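Local coordinates for CREG-like beta-barrel domain-containing protein (Agrobacterium tumefaciens, PDB 3DNH) that is of unknown function but has the split-barrel fold of the pyridoxamine 5'-phosphate oxidase and CREG-like families, and may bind a flavin, at residues H79-N82 with M83-A87; D100-T103 with L104-T108; P133-K136 with L137-S140; K245-E248 with K249-Q253. All coordinates share one frame; numbering follows the deposited sequence.

Contact 1 of 4, residues H79-N82 with M83-A87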
loop_
_atom_site.group_PDB
_atom_site.type_symbol
_atom_site.label_atom_id
_atom_site.label_comp_id
_atom_site.label_asym_id
_atom_site.label_seq_id
_atom_site.Cartn_x
_atom_site.Cartn_y
_atom_site.Cartn_z
ATOM N N HIS A 79 9.070 1.724 13.138
ATOM C CA HIS A 79 8.304 2.946 12.879
ATOM C C HIS A 79 7.844 3.603 14.189
ATOM O O HIS A 79 7.949 4.805 14.325
ATOM C CB HIS A 79 7.141 2.744 11.894
ATOM C CG HIS A 79 6.274 1.567 12.209
ATOM N ND1 HIS A 79 6.741 0.267 12.184
ATOM C CD2 HIS A 79 4.959 1.489 12.516
ATOM C CE1 HIS A 79 5.752 -0.560 12.481
ATOM N NE2 HIS A 79 4.658 0.156 12.691
ATOM N N ALA A 80 7.352 2.812 15.149
ATOM C CA ALA A 80 7.028 3.335 16.494
ATOM C C ALA A 80 8.198 4.117 17.074
ATOM O O ALA A 80 8.015 5.272 17.507
ATOM C CB ALA A 80 6.622 2.222 17.444
ATOM N N ARG A 81 9.390 3.486 17.078
ATOM C CA ARG A 81 10.622 4.115 17.511
ATOM C C ARG A 81 10.840 5.423 16.768
ATOM O O ARG A 81 11.112 6.457 17.405
ATOM C CB ARG A 81 11.834 3.183 17.284
ATOM C CG ARG A 81 13.176 3.552 18.025
ATOM C CD ARG A 81 14.078 4.562 17.267
ATOM N NE ARG A 81 14.173 4.239 15.828
ATOM C CZ ARG A 81 14.987 3.333 15.311
ATOM N NH1 ARG A 81 15.823 2.647 16.099
ATOM N NH2 ARG A 81 14.980 3.113 14.001
ATOM N N ASN A 82 10.767 5.371 15.433
ATOM C CA ASN A 82 11.066 6.555 14.610
ATOM C C ASN A 82 10.163 7.707 15.014
ATOM O O ASN A 82 10.643 8.831 15.258
ATOM C CB ASN A 82 10.941 6.265 13.104
ATOM C CG ASN A 82 12.036 5.353 12.587
ATOM O OD1 ASN A 82 13.044 5.164 13.249
ATOM N ND2 ASN A 82 11.827 4.754 11.404
HETATM N N MSE A 83 8.872 7.402 15.136
HETATM C CA MSE A 83 7.866 8.364 15.561
HETATM C C MSE A 83 8.079 8.945 16.977
HETATM O O MSE A 83 7.759 10.102 17.205
HETATM C CB MSE A 83 6.463 7.764 15.415
HETATM C CG MSE A 83 6.023 7.625 13.957
HETATM SE SE MSE A 83 4.176 7.017 13.729
HETATM C CE MSE A 83 4.366 5.113 14.283
ATOM N N GLU A 84 8.643 8.162 17.906
ATOM C CA GLU A 84 9.102 8.715 19.207
ATOM C C GLU A 84 10.142 9.805 18.971
ATOM O O GLU A 84 10.055 10.890 19.530
ATOM C CB GLU A 84 9.756 7.656 20.117
ATOM C CG GLU A 84 8.847 6.854 21.037
ATOM C CD GLU A 84 7.677 7.658 21.650
ATOM O OE1 GLU A 84 7.781 8.084 22.827
ATOM O OE2 GLU A 84 6.634 7.837 20.953
ATOM N N THR A 85 11.128 9.492 18.141
ATOM C CA THR A 85 12.245 10.396 17.865
ATOM C C THR A 85 11.848 11.658 17.055
ATOM O O THR A 85 12.389 12.730 17.311
ATOM C CB THR A 85 13.432 9.641 17.205
ATOM O OG1 THR A 85 13.031 9.067 15.957
ATOM C CG2 THR A 85 13.945 8.513 18.116
ATOM N N ASP A 86 10.890 11.527 16.122
ATOM C CA ASP A 86 10.492 12.595 15.191
ATOM C C ASP A 86 9.083 12.271 14.675
ATOM O O ASP A 86 8.873 11.236 14.006
ATOM C CB ASP A 86 11.490 12.647 14.023
ATOM C CG ASP A 86 11.266 13.828 13.070
ATOM O OD1 ASP A 86 10.124 14.292 12.862
ATOM O OD2 ASP A 86 12.276 14.280 12.490
ATOM N N ALA A 87 8.123 13.151 14.975
ATOM C CA ALA A 87 6.709 12.848 14.694
ATOM C C ALA A 87 6.266 13.121 13.248
ATOM O O ALA A 87 5.131 12.840 12.911
ATOM C CB ALA A 87 5.773 13.585 15.703
HETATM O O HOH W 1 5.962 5.900 18.935
#

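Contact 2 of 4, residues D100-T103 with L104-T108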
loop_
_atom_site.group_PDB
_atom_site.type_symbol
_atom_site.label_atom_id
_atom_site.label_comp_id
_atom_site.label_asym_id
_atom_site.label_seq_id
_atom_site.Cartn_x
_atom_site.Cartn_y
_atom_site.Cartn_z
ATOM N N ASP A 100 -4.379 -2.420 -9.576
ATOM C CA ASP A 100 -3.008 -1.912 -9.585
ATOM C C ASP A 100 -2.868 -0.480 -9.072
ATOM O O ASP A 100 -3.728 0.359 -9.336
ATOM C CB ASP A 100 -2.363 -2.119 -10.956
ATOM C CG ASP A 100 -1.797 -3.523 -11.108
ATOM O OD1 ASP A 100 -1.495 -4.132 -10.046
ATOM O OD2 ASP A 100 -1.655 -4.016 -12.248
ATOM N N ALA A 101 -1.796 -0.221 -8.314
ATOM C CA ALA A 101 -1.596 1.083 -7.670
ATOM C C ALA A 101 -1.676 2.291 -8.623
ATOM O O ALA A 101 -2.282 3.313 -8.279
ATOM C CB ALA A 101 -0.274 1.111 -6.857
ATOM N N LEU A 102 -1.064 2.187 -9.798
ATOM C CA LEU A 102 -1.067 3.301 -10.724
ATOM C C LEU A 102 -2.435 3.543 -11.422
ATOM O O LEU A 102 -2.607 4.533 -12.133
ATOM C CB LEU A 102 0.107 3.181 -11.717
ATOM C CG LEU A 102 1.539 3.308 -11.163
ATOM C CD1 LEU A 102 2.554 3.347 -12.301
ATOM C CD2 LEU A 102 1.726 4.522 -10.265
ATOM N N THR A 103 -3.395 2.643 -11.210
ATOM C CA THR A 103 -4.775 2.826 -11.699
ATOM C C THR A 103 -5.672 3.510 -10.662
ATOM O O THR A 103 -6.757 3.978 -10.981
ATOM C CB THR A 103 -5.468 1.457 -12.071
ATOM O OG1 THR A 103 -5.610 0.653 -10.879
ATOM C CG2 THR A 103 -4.686 0.693 -13.114
ATOM N N LEU A 104 -5.235 3.552 -9.422
ATOM C CA LEU A 104 -6.088 3.983 -8.339
ATOM C C LEU A 104 -5.944 5.447 -8.007
ATOM O O LEU A 104 -4.891 5.984 -8.181
ATOM C CB LEU A 104 -5.740 3.193 -7.080
ATOM C CG LEU A 104 -5.629 1.682 -7.116
ATOM C CD1 LEU A 104 -5.237 1.106 -5.822
ATOM C CD2 LEU A 104 -6.888 1.094 -7.580
ATOM N N PRO A 105 -6.987 6.070 -7.471
ATOM C CA PRO A 105 -6.762 7.369 -6.831
ATOM C C PRO A 105 -5.920 7.140 -5.586
ATOM O O PRO A 105 -6.079 6.123 -4.910
ATOM C CB PRO A 105 -8.167 7.831 -6.444
ATOM C CG PRO A 105 -8.950 6.577 -6.309
ATOM C CD PRO A 105 -8.399 5.670 -7.396
ATOM N N ARG A 106 -4.994 8.038 -5.314
ATOM C CA ARG A 106 -4.082 7.853 -4.226
ATOM C C ARG A 106 -4.029 9.158 -3.453
ATOM O O ARG A 106 -3.695 10.207 -4.015
ATOM C CB ARG A 106 -2.683 7.488 -4.723
ATOM C CG ARG A 106 -2.511 6.032 -5.068
ATOM C CD ARG A 106 -2.397 5.798 -6.518
ATOM N NE ARG A 106 -1.239 6.457 -7.090
ATOM C CZ ARG A 106 -1.169 6.889 -8.337
ATOM N NH1 ARG A 106 -0.059 7.466 -8.748
ATOM N NH2 ARG A 106 -2.202 6.741 -9.178
ATOM N N LEU A 107 -4.414 9.074 -2.186
ATOM C CA LEU A 107 -4.446 10.237 -1.333
ATOM C C LEU A 107 -3.239 10.241 -0.415
ATOM O O LEU A 107 -3.061 9.312 0.384
ATOM C CB LEU A 107 -5.783 10.294 -0.574
ATOM C CG LEU A 107 -5.890 11.284 0.571
ATOM C CD1 LEU A 107 -6.044 12.701 -0.026
ATOM C CD2 LEU A 107 -7.059 10.933 1.446
ATOM N N THR A 108 -2.382 11.255 -0.567
ATOM C CA THR A 108 -1.240 11.406 0.329
ATOM C C THR A 108 -1.511 12.507 1.356
ATOM O O THR A 108 -1.862 13.623 0.992
ATOM C CB THR A 108 0.086 11.661 -0.448
ATOM O OG1 THR A 108 0.336 10.544 -1.299
ATOM C CG2 THR A 108 1.253 11.789 0.518
#

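Contact 3 of 4, residues P133-K136 with L137-S140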
loop_
_atom_site.group_PDB
_atom_site.type_symbol
_atom_site.label_atom_id
_atom_site.label_comp_id
_atom_site.label_asym_id
_atom_site.label_seq_id
_atom_site.Cartn_x
_atom_site.Cartn_y
_atom_site.Cartn_z
ATOM N N PRO A 133 -11.541 -6.817 12.800
ATOM C CA PRO A 133 -11.869 -7.735 13.902
ATOM C C PRO A 133 -10.695 -8.583 14.390
ATOM O O PRO A 133 -10.719 -9.052 15.519
ATOM C CB PRO A 133 -13.019 -8.598 13.332
ATOM C CG PRO A 133 -12.879 -8.520 11.888
ATOM C CD PRO A 133 -12.323 -7.128 11.588
ATOM N N LYS A 134 -9.659 -8.760 13.577
ATOM C CA LYS A 134 -8.501 -9.505 14.035
ATOM C C LYS A 134 -7.694 -8.718 15.063
ATOM O O LYS A 134 -6.903 -9.296 15.806
ATOM C CB LYS A 134 -7.605 -9.930 12.872
ATOM C CG LYS A 134 -7.961 -11.282 12.322
ATOM C CD LYS A 134 -6.978 -11.782 11.229
ATOM C CE LYS A 134 -7.100 -11.031 9.884
ATOM N NZ LYS A 134 -8.270 -10.055 9.768
ATOM N N ALA A 135 -7.907 -7.402 15.107
ATOM C CA ALA A 135 -7.203 -6.570 16.070
ATOM C C ALA A 135 -7.551 -7.007 17.502
ATOM O O ALA A 135 -6.813 -6.714 18.430
ATOM C CB ALA A 135 -7.508 -5.096 15.845
ATOM N N LYS A 136 -8.675 -7.713 17.651
ATOM C CA LYS A 136 -9.138 -8.216 18.944
ATOM C C LYS A 136 -8.026 -8.958 19.635
ATOM O O LYS A 136 -7.991 -9.031 20.860
ATOM C CB LYS A 136 -10.358 -9.137 18.784
ATOM C CG LYS A 136 -11.622 -8.419 18.300
ATOM C CD LYS A 136 -12.792 -9.401 18.160
ATOM C CE LYS A 136 -13.611 -9.149 16.890
ATOM N NZ LYS A 136 -14.595 -8.011 16.987
ATOM N N LEU A 137 -7.099 -9.471 18.826
ATOM C CA LEU A 137 -5.994 -10.272 19.293
ATOM C C LEU A 137 -4.734 -9.445 19.463
ATOM O O LEU A 137 -4.189 -9.395 20.566
ATOM C CB LEU A 137 -5.746 -11.454 18.335
ATOM C CG LEU A 137 -4.988 -12.703 18.813
ATOM C CD1 LEU A 137 -3.442 -12.520 18.709
ATOM C CD2 LEU A 137 -5.435 -13.155 20.231
ATOM N N TYR A 138 -4.261 -8.820 18.386
ATOM C CA TYR A 138 -2.956 -8.130 18.426
ATOM C C TYR A 138 -2.908 -6.789 19.167
ATOM O O TYR A 138 -1.826 -6.293 19.455
ATOM C CB TYR A 138 -2.307 -8.013 17.048
ATOM C CG TYR A 138 -3.098 -7.244 16.012
ATOM C CD1 TYR A 138 -3.129 -5.840 16.018
ATOM C CD2 TYR A 138 -3.793 -7.921 14.991
ATOM C CE1 TYR A 138 -3.847 -5.124 15.072
ATOM C CE2 TYR A 138 -4.511 -7.213 14.029
ATOM C CZ TYR A 138 -4.531 -5.821 14.070
ATOM O OH TYR A 138 -5.245 -5.125 13.121
ATOM N N LEU A 139 -4.068 -6.186 19.443
ATOM C CA LEU A 139 -4.145 -5.042 20.363
ATOM C C LEU A 139 -4.039 -5.544 21.814
ATOM O O LEU A 139 -3.590 -4.815 22.690
ATOM C CB LEU A 139 -5.441 -4.243 20.177
ATOM C CG LEU A 139 -5.768 -3.609 18.822
ATOM C CD1 LEU A 139 -7.148 -2.904 18.845
ATOM C CD2 LEU A 139 -4.683 -2.636 18.464
ATOM N N SER A 140 -4.456 -6.789 22.064
ATOM C CA SER A 140 -4.348 -7.390 23.400
ATOM C C SER A 140 -2.906 -7.814 23.698
ATOM O O SER A 140 -2.635 -8.459 24.715
ATOM C CB SER A 140 -5.304 -8.592 23.560
ATOM O OG SER A 140 -6.639 -8.186 23.824
#

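Contact 4 of 4, residues K245-E248 with K249-Q253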
loop_
_atom_site.group_PDB
_atom_site.type_symbol
_atom_site.label_atom_id
_atom_site.label_comp_id
_atom_site.label_asym_id
_atom_site.label_seq_id
_atom_site.Cartn_x
_atom_site.Cartn_y
_atom_site.Cartn_z
ATOM N N LYS A 245 -33.983 14.718 13.682
ATOM C CA LYS A 245 -35.092 14.876 12.743
ATOM C C LYS A 245 -34.569 14.898 11.313
ATOM O O LYS A 245 -35.112 14.207 10.457
ATOM C CB LYS A 245 -35.921 16.150 13.005
ATOM C CG LYS A 245 -37.242 16.123 12.237
ATOM C CD LYS A 245 -38.312 17.065 12.807
ATOM C CE LYS A 245 -39.694 16.470 12.592
ATOM N NZ LYS A 245 -39.781 15.096 13.177
ATOM N N GLN A 246 -33.505 15.674 11.071
ATOM C CA GLN A 246 -32.932 15.795 9.739
ATOM C C GLN A 246 -32.311 14.480 9.297
ATOM O O GLN A 246 -32.408 14.112 8.131
ATOM C CB GLN A 246 -31.927 16.946 9.643
ATOM C CG GLN A 246 -32.551 18.348 9.798
ATOM C CD GLN A 246 -31.500 19.440 9.852
ATOM O OE1 GLN A 246 -30.306 19.175 10.009
ATOM N NE2 GLN A 246 -31.940 20.685 9.722
ATOM N N PHE A 247 -31.673 13.756 10.221
ATOM C CA PHE A 247 -31.105 12.453 9.873
ATOM C C PHE A 247 -32.185 11.456 9.411
ATOM O O PHE A 247 -32.075 10.840 8.346
ATOM C CB PHE A 247 -30.381 11.862 11.063
ATOM C CG PHE A 247 -29.818 10.527 10.795
ATOM C CD1 PHE A 247 -28.799 10.373 9.856
ATOM C CD2 PHE A 247 -30.252 9.412 11.506
ATOM C CE1 PHE A 247 -28.251 9.119 9.582
ATOM C CE2 PHE A 247 -29.679 8.146 11.245
ATOM C CZ PHE A 247 -28.677 8.020 10.291
ATOM N N GLU A 248 -33.193 11.275 10.263
ATOM C CA GLU A 248 -34.317 10.385 9.991
ATOM C C GLU A 248 -34.991 10.725 8.642
ATOM O O GLU A 248 -35.390 9.819 7.898
ATOM C CB GLU A 248 -35.293 10.407 11.187
ATOM C CG GLU A 248 -36.706 9.773 10.968
ATOM C CD GLU A 248 -37.767 10.280 11.963
ATOM O OE1 GLU A 248 -37.441 11.196 12.764
ATOM O OE2 GLU A 248 -38.935 9.792 11.931
ATOM N N LYS A 249 -35.109 12.013 8.314
ATOM C CA LYS A 249 -35.726 12.411 7.032
ATOM C C LYS A 249 -34.840 11.985 5.876
ATOM O O LYS A 249 -35.292 11.323 4.951
ATOM C CB LYS A 249 -35.945 13.921 6.927
ATOM C CG LYS A 249 -36.837 14.567 7.994
ATOM C CD LYS A 249 -38.306 14.105 7.981
ATOM C CE LYS A 249 -38.524 12.921 8.956
ATOM N NZ LYS A 249 -37.841 13.145 10.292
ATOM N N ALA A 250 -33.587 12.426 5.930
ATOM C CA ALA A 250 -32.539 12.005 5.006
ATOM C C ALA A 250 -32.478 10.482 4.822
ATOM O O ALA A 250 -32.340 10.005 3.701
ATOM C CB ALA A 250 -31.165 12.515 5.487
ATOM N N LEU A 251 -32.572 9.723 5.914
ATOM C CA LEU A 251 -32.482 8.263 5.817
ATOM C C LEU A 251 -33.687 7.703 5.075
ATOM O O LEU A 251 -33.550 6.787 4.241
ATOM C CB LEU A 251 -32.361 7.595 7.202
ATOM C CG LEU A 251 -31.119 6.806 7.665
ATOM C CD1 LEU A 251 -31.597 5.576 8.434
ATOM C CD2 LEU A 251 -30.172 6.353 6.550
ATOM N N ALA A 252 -34.856 8.264 5.383
ATOM C CA ALA A 252 -36.139 7.811 4.835
ATOM C C ALA A 252 -36.241 8.072 3.328
ATOM O O ALA A 252 -36.745 7.221 2.580
ATOM C CB ALA A 252 -37.318 8.470 5.590
ATOM N N GLN A 253 -35.800 9.256 2.899
ATOM C CA GLN A 253 -35.621 9.578 1.475
ATOM C C GLN A 253 -34.730 8.526 0.810
ATOM O O GLN A 253 -35.105 7.937 -0.198
ATOM C CB GLN A 253 -35.046 11.005 1.300
ATOM C CG GLN A 253 -34.142 11.254 0.053
ATOM C CD GLN A 253 -32.629 11.512 0.370
ATOM O OE1 GLN A 253 -31.825 11.741 -0.551
ATOM N NE2 GLN A 253 -32.256 11.492 1.653
#

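Contact 1 of 4, residues H79-N82 with M83-A87
His79 and Met83, one helical turn apart, lie side by side and point the same way, and this pair marks the tightly packed face of helix 78-85. Met83, present as selenomethionine, runs out straight as far as SE and then bends (chi3 -72°), which swings its terminal CE back toward the turn before: CE stands 4.1 Å from His79 CD2 and 3.6 Å from His79 O. The flexible, unbranched chain of methionine suits a place where it folds back over its own backbone. Beneath it the Met83 N-H donates to His79 O at 2.9 Å and almost straight (173°).

On another side Asn82 and Arg81 lock together. NE and NH2 of Arg81 both donate to Asn82 OD1, side-on and with the oxygen in the guanidinium plane; the NE bond is 3.0 Å. Bends at chi2 and chi3 curl the arginine back to its neighbour, while NH2 also reaches Thr12 O of the second subunit.

The solvent side is looser. Glu84 turns its carboxylate away from the helix, where OE2 takes a hydrogen bond from a water that also donates to Ala80 O, and meets Arg115 in a salt bridge. Near the C-terminal end, Asn82 O accepts from Asp86 N at 2.8 Å; Thr85 OG1 is turned toward the same oxygen, at a modelled distance too short to be trusted. Asp86 then leaves helical geometry, and its carboxylate pairs with Arg88. Small Ala80 lets strand 144-157 come close through Tyr147, while His79, Asn82 and Met83 rest on Thr46 of strand 41-47, so the helix packs against the barrel.

Contact 2 of 4, residues D100-T103 with L104-T108
The guanidinium of Arg106 has Leu102 over one face, where CD2 comes within 3.8 Å of NH1, and the carbonyl oxygen of Leu104 at its edge. NH2 donates to Leu104 O at 3.0 Å, lying nearly in line with the C=O bond and with the oxygen close to the guanidinium plane. Turns at chi2 (109°) and chi3 (62°) fold the arginine back over the chain just before it, and this brings CD to 3.0 Å from Ala101 O. A long chain with a flat polar end fits here: its CD methylene lies against the turn while NH2 answers a backbone carbonyl.

The turn is a short 3-10 segment, 101-103, leading into strand 106-115 of the split barrel. Leu104 N donates to Ala101 O at 3.2 Å from well above the carbonyl plane, as often happens in tightly wound 3-10 turns. One residue earlier, Asp100 O accepts from Thr103 N at 3.0 Å. The chi1 of Thr103 (64°) turns OG1 toward that oxygen too, but the two are modelled so close that the bond's length is doubtful. Leu104 covers the same oxygen with its branched end, CG standing 3.2 Å away, and its CD2 lies against Thr103 OG1. Asp100 directs its carboxylate to Arg40 of the second subunit, Leu102 packs on Thr59 of that subunit, and Arg106 also touches Thr92 and Asn157 on the two strands beside its own.

Contact 3 of 4, residues P133-K136 with L137-S140
Leu139 N donates to Ala135 O at 3.0 Å and 163°, an i to i+4 bond of the alpha-helical kind in the short helix 135-138. An i to i+3 bond from Leu137 N to Lys134 O is also modelled, but it is doubtful because that nitrogen sits too close to a neighbour. Ser140 lies farther on, and its OG is at most a weak, unsettled partner of Lys136 O.

The ring of Tyr138 comes next. With chi1 at 60°, CG stands between the backbone N and the carbonyl carbon, and the ring folds back along the helix instead of reaching outward. One face then lies over Ala135: CA sits 3.5 Å from the ring centroid and 19° off its normal, a CH-pi contact over the face. The methyl of Ala135 meets the phenol end of the ring, with CB 3.5 Å from CZ. A residue no larger than alanine lets the ring lie this close to the backbone, and tyrosine adds to its flat face a hydroxyl that bonds to Asp100 OD2 of the second subunit. The same Ala135 CB is touched by Leu139, whose CD1 comes within 3.7 Å, so an aromatic ring and an aliphatic branch both bear on one methyl group.

Lys134 and Lys136 belong to the exposed part of the turn, where lysine's long charged chain is at home; Lys134 also packs on Asp100 of the second subunit. Helix 121-131, the preceding one, backs this helix: Ala135 packs on Tyr128 and Ile129, Lys136 on Ile129, and Leu139 on Ile125, and the chain then runs on to strand 144-157.

Contact 4 of 4, residues K245-E248 with K249-Q253
Lys249 and Lys245 meet on the exposed side of helix 244-254, where the Lys249 chain curls back over the turn before it. Its CB lies 3.6 Å from Lys245 O. Because CG is beside the backbone N (chi1 -59°), it comes closer still, to 3.0 Å from Lys245 O. Bends at chi2, chi3 and chi4 then carry the chain round that oxygen, with CD of Lys249 at 4.0 Å and CE at 3.9 Å from Lys245 O, and CE also nears the carboxylate carbon of Glu248. At the tip NZ donates to Lys245 O at 2.9 Å, and to Glu248 OE1 in a weak bond of 3.2 Å that forms a salt bridge. Lys245 O also accepts the usual helical bond from Lys249 N, so two donors of one residue hold it.

On the buried side Leu251 sets CG over one face of the Phe247 ring, 4.2 Å from its centroid, a CH-pi contact; both side chains face Leu193 and Ile224, as apolar residues should.

The NZ atoms of Lys245 and Lys249 stand 4.0 Å apart, and these like charges probably repel; the Glu248 carboxylate and Lys245 O, both bound by Lys249 NZ, probably ease this.

From the N terminus the four contacts follow in series; none nests within or crosses another, and each closes only a local turn. Contact 1 lies on the helix that links barrel strands 69-74 and 88-93. Contact 2 forms the turn by which the chain enters strand 106-115, and contact 3 the short helix between helix 121-131 and strand 144-157. These three belong to the barrel part, and each reaches the second subunit; Tyr138 of contact 3 bonds to Asp100 of contact 2 in the second subunit. Contact 4 stands apart, its centre about 44 Å from that of contact 1, on the last helix, which packs on helix 180-194 and on strand 223-227 of the three-stranded sheet.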